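Local coordinates for stage III sporulation protein AH (Bacillus subtilis, PDB 3TUF) that pairs with SpoIIQ to form a channel between mother cell and forespore, through which intercellular signalling switches on sigma-G gene expression during sporulation, at residues B[174-179]-B[187-192]; B[140-143]-B[147-150]; B[94-99]-B[128-133]; B[83-88]-B[161-166]. All coordinates share one frame; numbering follows the deposited sequence.

Contact 1: residues B[174-179]-B[187-192]; sequences AIIDLV and KDVAVT
Ile175, Ile176 and Val179 pack against Val189 and Val191 in a wholly apolar join, with no hydrogen bond from one segment to the other. Val191 meets both isoleucines. Its CG2, set beside its own backbone N, fits between them, 3.8 Å from Ile176 CG1 and 4.1 Å from Ile175 CG2. Its other methyl, CG1, faces the end of Ile175, with CD1 at 4.1 Å. Ile176 CG1 serves two valines, since it also lies 3.8 Å from Val189 CG1, and the two side chains run alongside one another, pointing opposite ways. Val179 touches more loosely, its CG1 4.4 Å from Val189 CG2. Cutting Val191 back to an alanine removes both methyls and would probably open a gap beside Ile175 and Ile176. Polar bonding belongs to the edge of the strand: Asp188 OD1 takes a weak bond from Val189 N and a further one from Leu80 N of the SpoIIQ chain. Residues 190-192 pair antiparallel with a SpoIIQ strand, continuing the sheet across the interface. Strand 157-163, helix 169-177 and the parallel strand 188-194 form a beta-alpha-beta crossover, consistent with the ring-building motif of type III secretion and flagellar relatives.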
loop_
_atom_site.group_PDB
_atom_site.type_symbol
_atom_site.label_atom_id
_atom_site.label_comp_id
_atom_site.label_asym_id
_atom_site.label_seq_id
_atom_site.Cartn_x
_atom_site.Cartn_y
_atom_site.Cartn_z
ATOM N N ALA B 174 -3.597 -22.079 7.867
ATOM C CA ALA B 174 -2.380 -21.752 7.103
ATOM C C ALA B 174 -2.348 -20.238 6.754
ATOM O O ALA B 174 -1.282 -19.610 6.794
ATOM C CB ALA B 174 -2.262 -22.626 5.868
ATOM N N ILE B 175 -3.501 -19.639 6.476
ATOM C CA ILE B 175 -3.516 -18.189 6.308
ATOM C C ILE B 175 -3.215 -17.442 7.599
ATOM O O ILE B 175 -2.384 -16.551 7.636
ATOM C CB ILE B 175 -4.805 -17.758 5.722
ATOM C CG1 ILE B 175 -4.833 -18.257 4.259
ATOM C CG2 ILE B 175 -5.027 -16.179 5.902
ATOM C CD1 ILE B 175 -6.134 -17.889 3.541
ATOM N N ILE B 176 -3.858 -17.824 8.690
ATOM C CA ILE B 176 -3.618 -17.146 9.972
ATOM C C ILE B 176 -2.170 -17.303 10.392
ATOM O O ILE B 176 -1.603 -16.450 11.080
ATOM C CB ILE B 176 -4.583 -17.629 11.087
ATOM C CG1 ILE B 176 -5.985 -17.157 10.795
ATOM C CG2 ILE B 176 -4.144 -17.089 12.467
ATOM C CD1 ILE B 176 -7.034 -17.933 11.668
ATOM N N ASP B 177 -1.545 -18.384 9.943
ATOM C CA ASP B 177 -0.089 -18.538 10.264
ATOM C C ASP B 177 0.804 -17.422 9.682
ATOM O O ASP B 177 1.803 -17.030 10.331
ATOM C CB ASP B 177 0.411 -19.955 9.983
ATOM C CG ASP B 177 -0.194 -20.969 10.961
ATOM O OD1 ASP B 177 -0.723 -20.512 12.057
ATOM O OD2 ASP B 177 -0.153 -22.194 10.624
ATOM N N LEU B 178 0.387 -16.857 8.522
ATOM C CA LEU B 178 1.129 -15.711 7.903
ATOM C C LEU B 178 1.121 -14.417 8.748
ATOM O O LEU B 178 1.961 -13.531 8.543
ATOM C CB LEU B 178 0.698 -15.470 6.483
ATOM C CG LEU B 178 0.621 -16.771 5.701
ATOM C CD1 LEU B 178 -0.120 -16.516 4.356
ATOM C CD2 LEU B 178 1.982 -17.385 5.476
ATOM N N VAL B 179 0.193 -14.312 9.694
ATOM C CA VAL B 179 0.040 -13.041 10.439
ATOM C C VAL B 179 1.025 -13.002 11.550
ATOM O O VAL B 179 1.275 -14.028 12.171
ATOM C CB VAL B 179 -1.395 -12.912 11.040
ATOM C CG1 VAL B 179 -1.527 -11.617 11.895
ATOM C CG2 VAL B 179 -2.385 -12.933 9.931
ATOM N N LYS B 187 -5.004 -8.944 18.908
ATOM C CA LYS B 187 -6.116 -8.576 18.068
ATOM C C LYS B 187 -6.763 -9.870 17.633
ATOM O O LYS B 187 -6.140 -10.930 17.708
ATOM C CB LYS B 187 -5.627 -7.747 16.839
ATOM C CG LYS B 187 -5.237 -6.274 17.157
ATOM C CD LYS B 187 -4.469 -5.590 16.003
ATOM C CE LYS B 187 -4.177 -4.125 16.315
ATOM N NZ LYS B 187 -3.365 -3.507 15.198
ATOM N N ASP B 188 -8.009 -9.791 17.179
ATOM C CA ASP B 188 -8.688 -10.964 16.632
ATOM C C ASP B 188 -8.292 -10.930 15.164
ATOM O O ASP B 188 -7.772 -9.908 14.686
ATOM C CB ASP B 188 -10.237 -10.954 16.904
ATOM C CG ASP B 188 -10.956 -12.264 16.414
ATOM O OD1 ASP B 188 -10.298 -13.338 16.208
ATOM O OD2 ASP B 188 -12.202 -12.226 16.203
ATOM N N VAL B 189 -8.501 -12.044 14.479
ATOM C CA VAL B 189 -8.143 -12.192 13.105
ATOM C C VAL B 189 -9.274 -12.987 12.472
ATOM O O VAL B 189 -9.629 -14.051 12.945
ATOM C CB VAL B 189 -6.839 -13.033 13.000
ATOM C CG1 VAL B 189 -6.586 -13.445 11.570
ATOM C CG2 VAL B 189 -5.599 -12.301 13.552
ATOM N N ALA B 190 -9.849 -12.497 11.383
ATOM C CA ALA B 190 -10.909 -13.252 10.754
ATOM C C ALA B 190 -10.560 -13.493 9.298
ATOM O O ALA B 190 -9.886 -12.656 8.671
ATOM C CB ALA B 190 -12.234 -12.485 10.905
ATOM N N VAL B 191 -10.959 -14.631 8.753
ATOM C CA VAL B 191 -10.576 -14.966 7.402
ATOM C C VAL B 191 -11.791 -15.477 6.736
ATOM O O VAL B 191 -12.342 -16.505 7.173
ATOM C CB VAL B 191 -9.613 -16.120 7.407
ATOM C CG1 VAL B 191 -9.206 -16.529 5.969
ATOM C CG2 VAL B 191 -8.426 -15.713 8.210
ATOM N N THR B 192 -12.219 -14.791 5.673
ATOM C CA THR B 192 -13.413 -15.190 4.932
ATOM C C THR B 192 -13.014 -15.679 3.567
ATOM O O THR B 192 -12.175 -15.064 2.934
ATOM C CB THR B 192 -14.271 -13.963 4.724
ATOM O OG1 THR B 192 -14.433 -13.310 5.993
ATOM C CG2 THR B 192 -15.626 -14.322 4.121
#

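Contact 2: residues B[140-143]-B[147-150]; sequences LIKT and EDAL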
loop_
_atom_site.group_PDB
_atom_site.type_symbol
_atom_site.label_atom_id
_atom_site.label_comp_id
_atom_site.label_asym_id
_atom_site.label_seq_id
_atom_site.Cartn_x
_atom_site.Cartn_y
_atom_site.Cartn_z
ATOM N N LEU B 140 1.952 -12.431 0.461
ATOM C CA LEU B 140 2.244 -13.781 0.976
ATOM C C LEU B 140 1.145 -14.787 0.633
ATOM O O LEU B 140 1.450 -15.876 0.095
ATOM C CB LEU B 140 2.488 -13.764 2.468
ATOM C CG LEU B 140 3.798 -13.012 2.830
ATOM C CD1 LEU B 140 3.901 -12.526 4.320
ATOM C CD2 LEU B 140 5.049 -13.808 2.436
ATOM N N ILE B 141 -0.116 -14.418 0.878
ATOM C CA ILE B 141 -1.240 -15.334 0.680
ATOM C C ILE B 141 -1.283 -15.751 -0.753
ATOM O O ILE B 141 -1.537 -16.920 -1.077
ATOM C CB ILE B 141 -2.587 -14.602 0.831
ATOM C CG1 ILE B 141 -2.545 -13.608 2.017
ATOM C CG2 ILE B 141 -3.831 -15.586 0.745
ATOM C CD1 ILE B 141 -2.940 -14.117 3.289
ATOM N N LYS B 142 -1.081 -14.752 -1.615
ATOM C CA LYS B 142 -1.198 -14.965 -3.036
ATOM C C LYS B 142 -0.172 -16.016 -3.382
ATOM O O LYS B 142 -0.494 -16.996 -4.100
ATOM C CB LYS B 142 -0.978 -13.672 -3.833
ATOM C CG LYS B 142 -2.247 -12.761 -3.870
ATOM C CD LYS B 142 -2.177 -11.461 -4.822
ATOM C CE LYS B 142 -0.913 -10.569 -4.560
ATOM N NZ LYS B 142 -0.994 -9.127 -4.891
ATOM N N THR B 143 1.042 -15.863 -2.815
ATOM C CA THR B 143 2.106 -16.870 -3.059
ATOM C C THR B 143 1.668 -18.241 -2.569
ATOM O O THR B 143 2.252 -19.247 -2.987
ATOM C CB THR B 143 3.506 -16.639 -2.388
ATOM O OG1 THR B 143 3.516 -17.238 -1.081
ATOM C CG2 THR B 143 3.913 -15.196 -2.307
ATOM N N GLU B 147 -5.664 -16.976 -5.639
ATOM C CA GLU B 147 -5.797 -16.115 -6.830
ATOM C C GLU B 147 -5.854 -14.594 -6.513
ATOM O O GLU B 147 -5.292 -13.759 -7.235
ATOM C CB GLU B 147 -6.996 -16.583 -7.654
ATOM C CG GLU B 147 -7.427 -15.671 -8.781
ATOM C CD GLU B 147 -8.928 -15.435 -8.742
ATOM O OE1 GLU B 147 -9.353 -14.256 -8.849
ATOM O OE2 GLU B 147 -9.682 -16.428 -8.564
ATOM N N ASP B 148 -6.506 -14.234 -5.419
ATOM C CA ASP B 148 -6.460 -12.856 -4.940
ATOM C C ASP B 148 -6.765 -12.886 -3.444
ATOM O O ASP B 148 -7.346 -13.866 -2.957
ATOM C CB ASP B 148 -7.491 -11.987 -5.682
ATOM C CG ASP B 148 -7.191 -10.481 -5.569
ATOM O OD1 ASP B 148 -6.223 -10.082 -4.854
ATOM O OD2 ASP B 148 -7.932 -9.686 -6.207
ATOM N N ALA B 149 -6.369 -11.830 -2.728
ATOM C CA ALA B 149 -6.633 -11.693 -1.301
ATOM C C ALA B 149 -6.760 -10.242 -0.906
ATOM O O ALA B 149 -6.164 -9.380 -1.545
ATOM C CB ALA B 149 -5.519 -12.307 -0.497
ATOM N N LEU B 150 -7.480 -9.975 0.188
ATOM C CA LEU B 150 -7.712 -8.603 0.629
ATOM C C LEU B 150 -7.646 -8.549 2.140
ATOM O O LEU B 150 -8.243 -9.420 2.805
ATOM C CB LEU B 150 -9.085 -8.194 0.134
ATOM C CG LEU B 150 -9.721 -6.943 0.653
ATOM C CD1 LEU B 150 -8.942 -5.759 0.195
ATOM C CD2 LEU B 150 -11.205 -6.915 0.103
#
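Ile141 closes over the methyl of Ala149, and Lys142 lies along the backbone just before it. Three carbons of Ile141 share the one methyl: CG2 at 3.9 Å, CB at 4.0 Å and CG1 at 4.1 Å from Ala149 CB, so the branch point of the isoleucine, not its tip, makes the touch. With chi1 at -41°, CG2 stands opposite the backbone N, and the bend at chi2 (-90°) turns CD1 toward Ile175 and Leu178. Val162 of the next strand packs on both Ile141 and Ala149.

Lys142 uses its aliphatic part. Its CG comes 4.4 Å from Ala149 N and its CD 4.3 Å from Asp148 OD1, while the ammonium NZ makes no ion pair with that carboxylate. The carboxylate is occupied otherwise: its OD1 accepts from Ala149 N at 2.8 Å, a bent bond reaching the oxygen from above the carboxylate plane, and OD1 also forms a salt bridge with Arg89 of the same chain. On the helix, Thr143 OG1 donates to Leu140 O in the carbonyl plane, on a lone pair, which fixes the rotation of the threonine. Asp148 and Leu150 make backbone hydrogen bonds to strand 157-163. A long helix turning sharply into an edge strand, with small and branched apolar residues between them, is consistent with the opening alpha-beta step of the ring-building motif.

Contact 3: residues B[94-99]-B[128-133]; sequences DARSKE and SEVEGT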
loop_
_atom_site.group_PDB
_atom_site.type_symbol
_atom_site.label_atom_id
_atom_site.label_comp_id
_atom_site.label_asym_id
_atom_site.label_seq_id
_atom_site.Cartn_x
_atom_site.Cartn_y
_atom_site.Cartn_z
ATOM N N ASP B 94 -9.379 5.755 -0.884
ATOM C CA ASP B 94 -10.078 7.037 -0.623
ATOM C C ASP B 94 -10.035 7.422 0.855
ATOM O O ASP B 94 -9.468 8.502 1.227
ATOM C CB ASP B 94 -11.539 6.974 -1.107
ATOM C CG ASP B 94 -11.627 6.742 -2.627
ATOM O OD1 ASP B 94 -10.529 6.787 -3.244
ATOM O OD2 ASP B 94 -12.739 6.529 -3.228
ATOM N N ALA B 95 -10.606 6.523 1.676
ATOM C CA ALA B 95 -10.668 6.711 3.111
ATOM C C ALA B 95 -9.249 6.935 3.716
ATOM O O ALA B 95 -9.002 7.951 4.412
ATOM C CB ALA B 95 -11.393 5.542 3.771
ATOM N N ARG B 96 -8.314 6.037 3.424
ATOM C CA ARG B 96 -6.944 6.194 3.909
ATOM C C ARG B 96 -6.358 7.572 3.578
ATOM O O ARG B 96 -5.716 8.204 4.418
ATOM C CB ARG B 96 -6.046 5.092 3.342
ATOM C CG ARG B 96 -6.563 3.683 3.587
ATOM C CD ARG B 96 -6.321 3.249 5.023
ATOM N NE ARG B 96 -5.416 2.105 5.103
ATOM C CZ ARG B 96 -5.763 0.910 5.567
ATOM N NH1 ARG B 96 -6.999 0.696 5.995
ATOM N NH2 ARG B 96 -4.874 -0.073 5.604
ATOM N N SER B 97 -6.582 8.024 2.348
ATOM C CA SER B 97 -6.052 9.310 1.843
ATOM C C SER B 97 -6.475 10.449 2.713
ATOM O O SER B 97 -5.638 11.266 3.155
ATOM C CB SER B 97 -6.636 9.636 0.491
ATOM O OG SER B 97 -5.847 9.031 -0.477
ATOM N N LYS B 98 -7.799 10.497 2.902
ATOM C CA LYS B 98 -8.439 11.467 3.732
ATOM C C LYS B 98 -7.820 11.398 5.081
ATOM O O LYS B 98 -7.403 12.433 5.621
ATOM C CB LYS B 98 -9.930 11.182 3.862
ATOM C CG LYS B 98 -10.747 11.919 2.831
ATOM C CD LYS B 98 -12.210 11.323 2.675
ATOM C CE LYS B 98 -12.315 10.238 1.542
ATOM N NZ LYS B 98 -13.469 9.280 1.707
ATOM N N GLU B 99 -7.758 10.183 5.633
ATOM C CA GLU B 99 -7.050 9.995 6.893
ATOM C C GLU B 99 -5.670 10.679 6.962
ATOM O O GLU B 99 -5.456 11.523 7.853
ATOM C CB GLU B 99 -6.875 8.540 7.163
ATOM C CG GLU B 99 -7.876 7.991 8.079
ATOM C CD GLU B 99 -7.229 6.946 8.981
ATOM O OE1 GLU B 99 -6.588 7.359 9.983
ATOM O OE2 GLU B 99 -7.335 5.730 8.677
ATOM N N SER B 128 0.936 3.759 8.266
ATOM C CA SER B 128 1.919 3.221 7.313
ATOM C C SER B 128 2.265 1.796 7.544
ATOM O O SER B 128 2.505 1.011 6.609
ATOM C CB SER B 128 3.233 3.906 7.514
ATOM O OG SER B 128 3.068 5.229 7.118
ATOM N N GLU B 129 2.412 1.483 8.812
ATOM C CA GLU B 129 2.796 0.156 9.145
ATOM C C GLU B 129 1.659 -0.821 8.904
ATOM O O GLU B 129 1.897 -1.914 8.351
ATOM C CB GLU B 129 3.404 0.113 10.546
ATOM C CG GLU B 129 4.792 0.843 10.568
ATOM C CD GLU B 129 5.796 0.355 9.434
ATOM O OE1 GLU B 129 5.804 -0.858 9.120
ATOM O OE2 GLU B 129 6.575 1.182 8.851
ATOM N N VAL B 130 0.434 -0.396 9.259
ATOM C CA VAL B 130 -0.777 -1.077 8.855
ATOM C C VAL B 130 -0.789 -1.250 7.333
ATOM O O VAL B 130 -0.969 -2.376 6.828
ATOM C CB VAL B 130 -2.030 -0.272 9.326
ATOM C CG1 VAL B 130 -3.332 -0.558 8.462
ATOM C CG2 VAL B 130 -2.266 -0.504 10.816
ATOM N N GLU B 131 -0.588 -0.147 6.602
ATOM C CA GLU B 131 -0.508 -0.220 5.128
ATOM C C GLU B 131 0.472 -1.311 4.686
ATOM O O GLU B 131 0.136 -2.151 3.833
ATOM C CB GLU B 131 -0.064 1.122 4.462
ATOM C CG GLU B 131 -0.947 2.415 4.631
ATOM C CD GLU B 131 -2.225 2.422 3.745
ATOM O OE1 GLU B 131 -2.436 1.420 2.995
ATOM O OE2 GLU B 131 -3.010 3.435 3.799
ATOM N N GLY B 132 1.683 -1.275 5.264
ATOM C CA GLY B 132 2.742 -2.234 4.910
ATOM C C GLY B 132 2.359 -3.679 5.226
ATOM O O GLY B 132 2.598 -4.611 4.405
ATOM N N THR B 133 1.763 -3.851 6.422
ATOM C CA THR B 133 1.275 -5.135 6.889
ATOM C C THR B 133 0.255 -5.727 5.932
ATOM O O THR B 133 0.362 -6.893 5.554
ATOM C CB THR B 133 0.623 -4.982 8.234
ATOM O OG1 THR B 133 1.648 -4.745 9.215
ATOM C CG2 THR B 133 -0.243 -6.263 8.609
#
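Arg96 and Glu131 reach out from opposite helices and form a salt bridge, NE giving its N-H to OE2 at 3.0 Å. As a hydrogen bond it is weak, with an N-H...O angle of 149°. The oxygen comes to the edge of the guanidinium, near its plane, while the carboxylate is turned 65° against that plane, so the two groups do not meet as a flat two-bond pair. A bend at chi2 (-76°) folds the arginine chain round the acceptor, and CB and CD each lie 3.5 Å from Glu131 OE2.

Arg96 also serves wider ties: NH2 bridges to Glu134 and NH1 to Glu154. Glu131 in turn meets Arg100 of its own chain and Lys135 of the second subunit. A methionine in place of Arg96 would probably cost Glu134 and Glu154 their salt bridges to this side chain and leave Glu131 to Arg100 and Lys135 of the second subunit. The positive groups around Glu131 are likely to favour its ionised form.

The remaining touch is van der Waals: the Val130 methyl CG1 lies 3.3 Å from Arg96 NH2, oblique to the guanidinium, with the side chains crossing at about a right angle. Within the second helix, Glu129 O accepts from both Thr133 N and Thr133 OG1, the hydroxyl from above the carbonyl plane.

The contact joins helices 84-107 and 114-143, which run antiparallel as the two arms of a hairpin, and through Glu154 it also reaches the link between strands 149-152 and 157-163.

Contact 4: residues B[83-88]-B[161-166]; sequences DLFTTY and TVKSDK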
loop_
_atom_site.group_PDB
_atom_site.type_symbol
_atom_site.label_atom_id
_atom_site.label_comp_id
_atom_site.label_asym_id
_atom_site.label_seq_id
_atom_site.Cartn_x
_atom_site.Cartn_y
_atom_site.Cartn_z
ATOM N N ASP B 83 -17.939 -5.802 -8.748
ATOM C CA ASP B 83 -16.821 -6.626 -8.233
ATOM C C ASP B 83 -16.409 -6.059 -6.872
ATOM O O ASP B 83 -15.835 -4.956 -6.807
ATOM C CB ASP B 83 -15.612 -6.637 -9.191
ATOM C CG ASP B 83 -14.300 -7.154 -8.515
ATOM O OD1 ASP B 83 -14.336 -7.952 -7.536
ATOM O OD2 ASP B 83 -13.202 -6.764 -8.971
ATOM N N LEU B 84 -16.679 -6.820 -5.801
ATOM C CA LEU B 84 -16.542 -6.329 -4.412
ATOM C C LEU B 84 -15.097 -5.970 -3.982
ATOM O O LEU B 84 -14.895 -5.024 -3.187
ATOM C CB LEU B 84 -17.209 -7.293 -3.398
ATOM C CG LEU B 84 -18.755 -7.394 -3.172
ATOM C CD1 LEU B 84 -19.058 -8.377 -2.012
ATOM C CD2 LEU B 84 -19.488 -6.028 -2.957
ATOM N N PHE B 85 -14.107 -6.721 -4.497
ATOM C CA PHE B 85 -12.695 -6.451 -4.216
ATOM C C PHE B 85 -12.236 -5.080 -4.695
ATOM O O PHE B 85 -11.749 -4.248 -3.885
ATOM C CB PHE B 85 -11.812 -7.513 -4.829
ATOM C CG PHE B 85 -11.572 -8.700 -3.938
ATOM C CD1 PHE B 85 -12.617 -9.518 -3.529
ATOM C CD2 PHE B 85 -10.287 -9.030 -3.535
ATOM C CE1 PHE B 85 -12.397 -10.626 -2.719
ATOM C CE2 PHE B 85 -10.058 -10.171 -2.714
ATOM C CZ PHE B 85 -11.136 -10.952 -2.306
ATOM N N THR B 86 -12.377 -4.837 -5.997
ATOM C CA THR B 86 -11.993 -3.527 -6.527
ATOM C C THR B 86 -12.810 -2.397 -5.841
ATOM O O THR B 86 -12.272 -1.335 -5.526
ATOM C CB THR B 86 -12.052 -3.461 -8.095
ATOM O OG1 THR B 86 -13.155 -4.228 -8.543
ATOM C CG2 THR B 86 -10.744 -4.035 -8.794
ATOM N N THR B 87 -14.091 -2.599 -5.565
ATOM C CA THR B 87 -14.790 -1.494 -4.896
ATOM C C THR B 87 -14.182 -1.185 -3.521
ATOM O O THR B 87 -13.860 -0.038 -3.182
ATOM C CB THR B 87 -16.289 -1.722 -4.789
ATOM O OG1 THR B 87 -16.790 -2.080 -6.086
ATOM C CG2 THR B 87 -16.973 -0.442 -4.332
ATOM N N TYR B 88 -14.012 -2.233 -2.731
ATOM C CA TYR B 88 -13.424 -2.103 -1.412
ATOM C C TYR B 88 -12.025 -1.429 -1.446
ATOM O O TYR B 88 -11.774 -0.435 -0.749
ATOM C CB TYR B 88 -13.391 -3.481 -0.762
ATOM C CG TYR B 88 -13.041 -3.465 0.705
ATOM C CD1 TYR B 88 -14.027 -3.296 1.687
ATOM C CD2 TYR B 88 -11.723 -3.626 1.122
ATOM C CE1 TYR B 88 -13.703 -3.280 3.052
ATOM C CE2 TYR B 88 -11.385 -3.608 2.487
ATOM C CZ TYR B 88 -12.375 -3.437 3.441
ATOM O OH TYR B 88 -12.013 -3.436 4.781
ATOM N N THR B 161 -9.840 -11.391 3.389
ATOM C CA THR B 161 -10.792 -12.052 2.521
ATOM C C THR B 161 -10.002 -12.612 1.386
ATOM O O THR B 161 -9.103 -11.936 0.815
ATOM C CB THR B 161 -11.922 -11.105 2.034
ATOM O OG1 THR B 161 -12.347 -10.291 3.139
ATOM C CG2 THR B 161 -13.127 -11.923 1.469
ATOM N N VAL B 162 -10.319 -13.861 1.084
ATOM C CA VAL B 162 -9.546 -14.625 0.147
ATOM C C VAL B 162 -10.538 -15.161 -0.897
ATOM O O VAL B 162 -11.651 -15.596 -0.558
ATOM C CB VAL B 162 -8.743 -15.678 0.956
ATOM C CG1 VAL B 162 -8.601 -16.988 0.232
ATOM C CG2 VAL B 162 -7.393 -15.082 1.345
ATOM N N LYS B 163 -10.186 -15.034 -2.175
ATOM C CA LYS B 163 -10.952 -15.669 -3.249
ATOM C C LYS B 163 -10.717 -17.160 -3.167
ATOM O O LYS B 163 -9.562 -17.572 -3.146
ATOM C CB LYS B 163 -10.467 -15.165 -4.604
ATOM C CG LYS B 163 -11.303 -14.009 -5.191
ATOM C CD LYS B 163 -12.640 -14.482 -5.772
ATOM C CE LYS B 163 -13.257 -13.444 -6.727
ATOM N NZ LYS B 163 -12.637 -13.551 -8.077
ATOM N N SER B 164 -11.780 -17.961 -3.100
ATOM C CA SER B 164 -11.658 -19.434 -3.028
ATOM C C SER B 164 -13.011 -20.156 -2.988
ATOM O O SER B 164 -13.963 -19.693 -2.330
ATOM C CB SER B 164 -10.803 -19.878 -1.813
ATOM O OG SER B 164 -10.496 -21.265 -1.852
ATOM N N ASP B 165 -13.079 -21.302 -3.671
ATOM C CA ASP B 165 -14.292 -22.118 -3.707
ATOM C C ASP B 165 -14.347 -23.096 -2.566
ATOM O O ASP B 165 -15.367 -23.224 -1.893
ATOM C CB ASP B 165 -14.398 -22.835 -5.036
ATOM C CG ASP B 165 -14.780 -21.891 -6.145
ATOM O OD1 ASP B 165 -15.799 -21.161 -5.988
ATOM O OD2 ASP B 165 -14.043 -21.856 -7.155
ATOM N N LYS B 166 -13.231 -23.777 -2.345
ATOM C CA LYS B 166 -13.064 -24.609 -1.176
ATOM C C LYS B 166 -12.501 -23.777 -0.009
ATOM O O LYS B 166 -11.624 -22.947 -0.179
ATOM C CB LYS B 166 -12.191 -25.807 -1.550
ATOM C CG LYS B 166 -12.851 -26.664 -2.649
ATOM C CD LYS B 166 -11.902 -26.949 -3.810
ATOM C CE LYS B 166 -10.815 -27.953 -3.431
ATOM N NZ LYS B 166 -11.401 -29.299 -3.206
#
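Phe85 meets the strand end-on, its CZ leading the ring into the backbone between Thr161 and Lys163. CZ lies 3.9 Å from Thr161 O and 4.2 Å from Lys163 N, both oblique to the ring, whereas the carbonyl carbon of Val162 sits at the ring edge, near its plane. Two side chains border this corner: Thr161 CG2 at 4.4 Å and Lys163 CG at 4.2 Å from CZ. No hydrogen bond crosses, so what holds here is the shape of an aromatic end fitted against peptide groups. A chi1 of -96° sets Lys163 CG against the ring; its ammonium makes a long, weak ion pair with Glu147 of the same chain and none with Asp83.

The phenylalanine is placed by the start of its helix. Asp83 is the N-cap, its OD1 accepting from Phe85 N at 3.3 Å and its OD2 from Thr86 OG1 at 2.6 Å, each donor well above the carboxylate plane. Asp83 O takes two more bonds, from Thr87 N and Thr87 OG1, so both the side chain and the carbonyl of this residue secure the first turn.

The axes of the short segments 84-88 and 161-163 come within 11.4 Å, their N-to-C directions 143° apart. Helix 84-107 thus begins over the sheet face that carries Leu150 and Thr161, while Val162 turns away from Phe85 and on the other face packs on Ala149 and Ile141.

In the fold
Contacts 1 and 3 are buried, contacts 2 and 4 only partly so. Contacts 1, 2 and 4 gather on the same three-stranded sheet: 1 and 2 cover one face, meeting through their helices, and 4 lies on the other, tied to 2 and 1 by strand pairing through 157-163. Contact 3 stands about 20 Å, centre to centre, from contacts 1 and 4, out along the helical hairpin, yet shares helix 84-107 with contact 4 and helix 114-143 with contact 2. Chemistry follows place: largely aliphatic on one face of the sheet, aromatic against backbone at the helix start, charged between the two long helices. Contact 1 borders SpoIIQ, contacts 2, 3 and, through Thr86, 4 the second subunit.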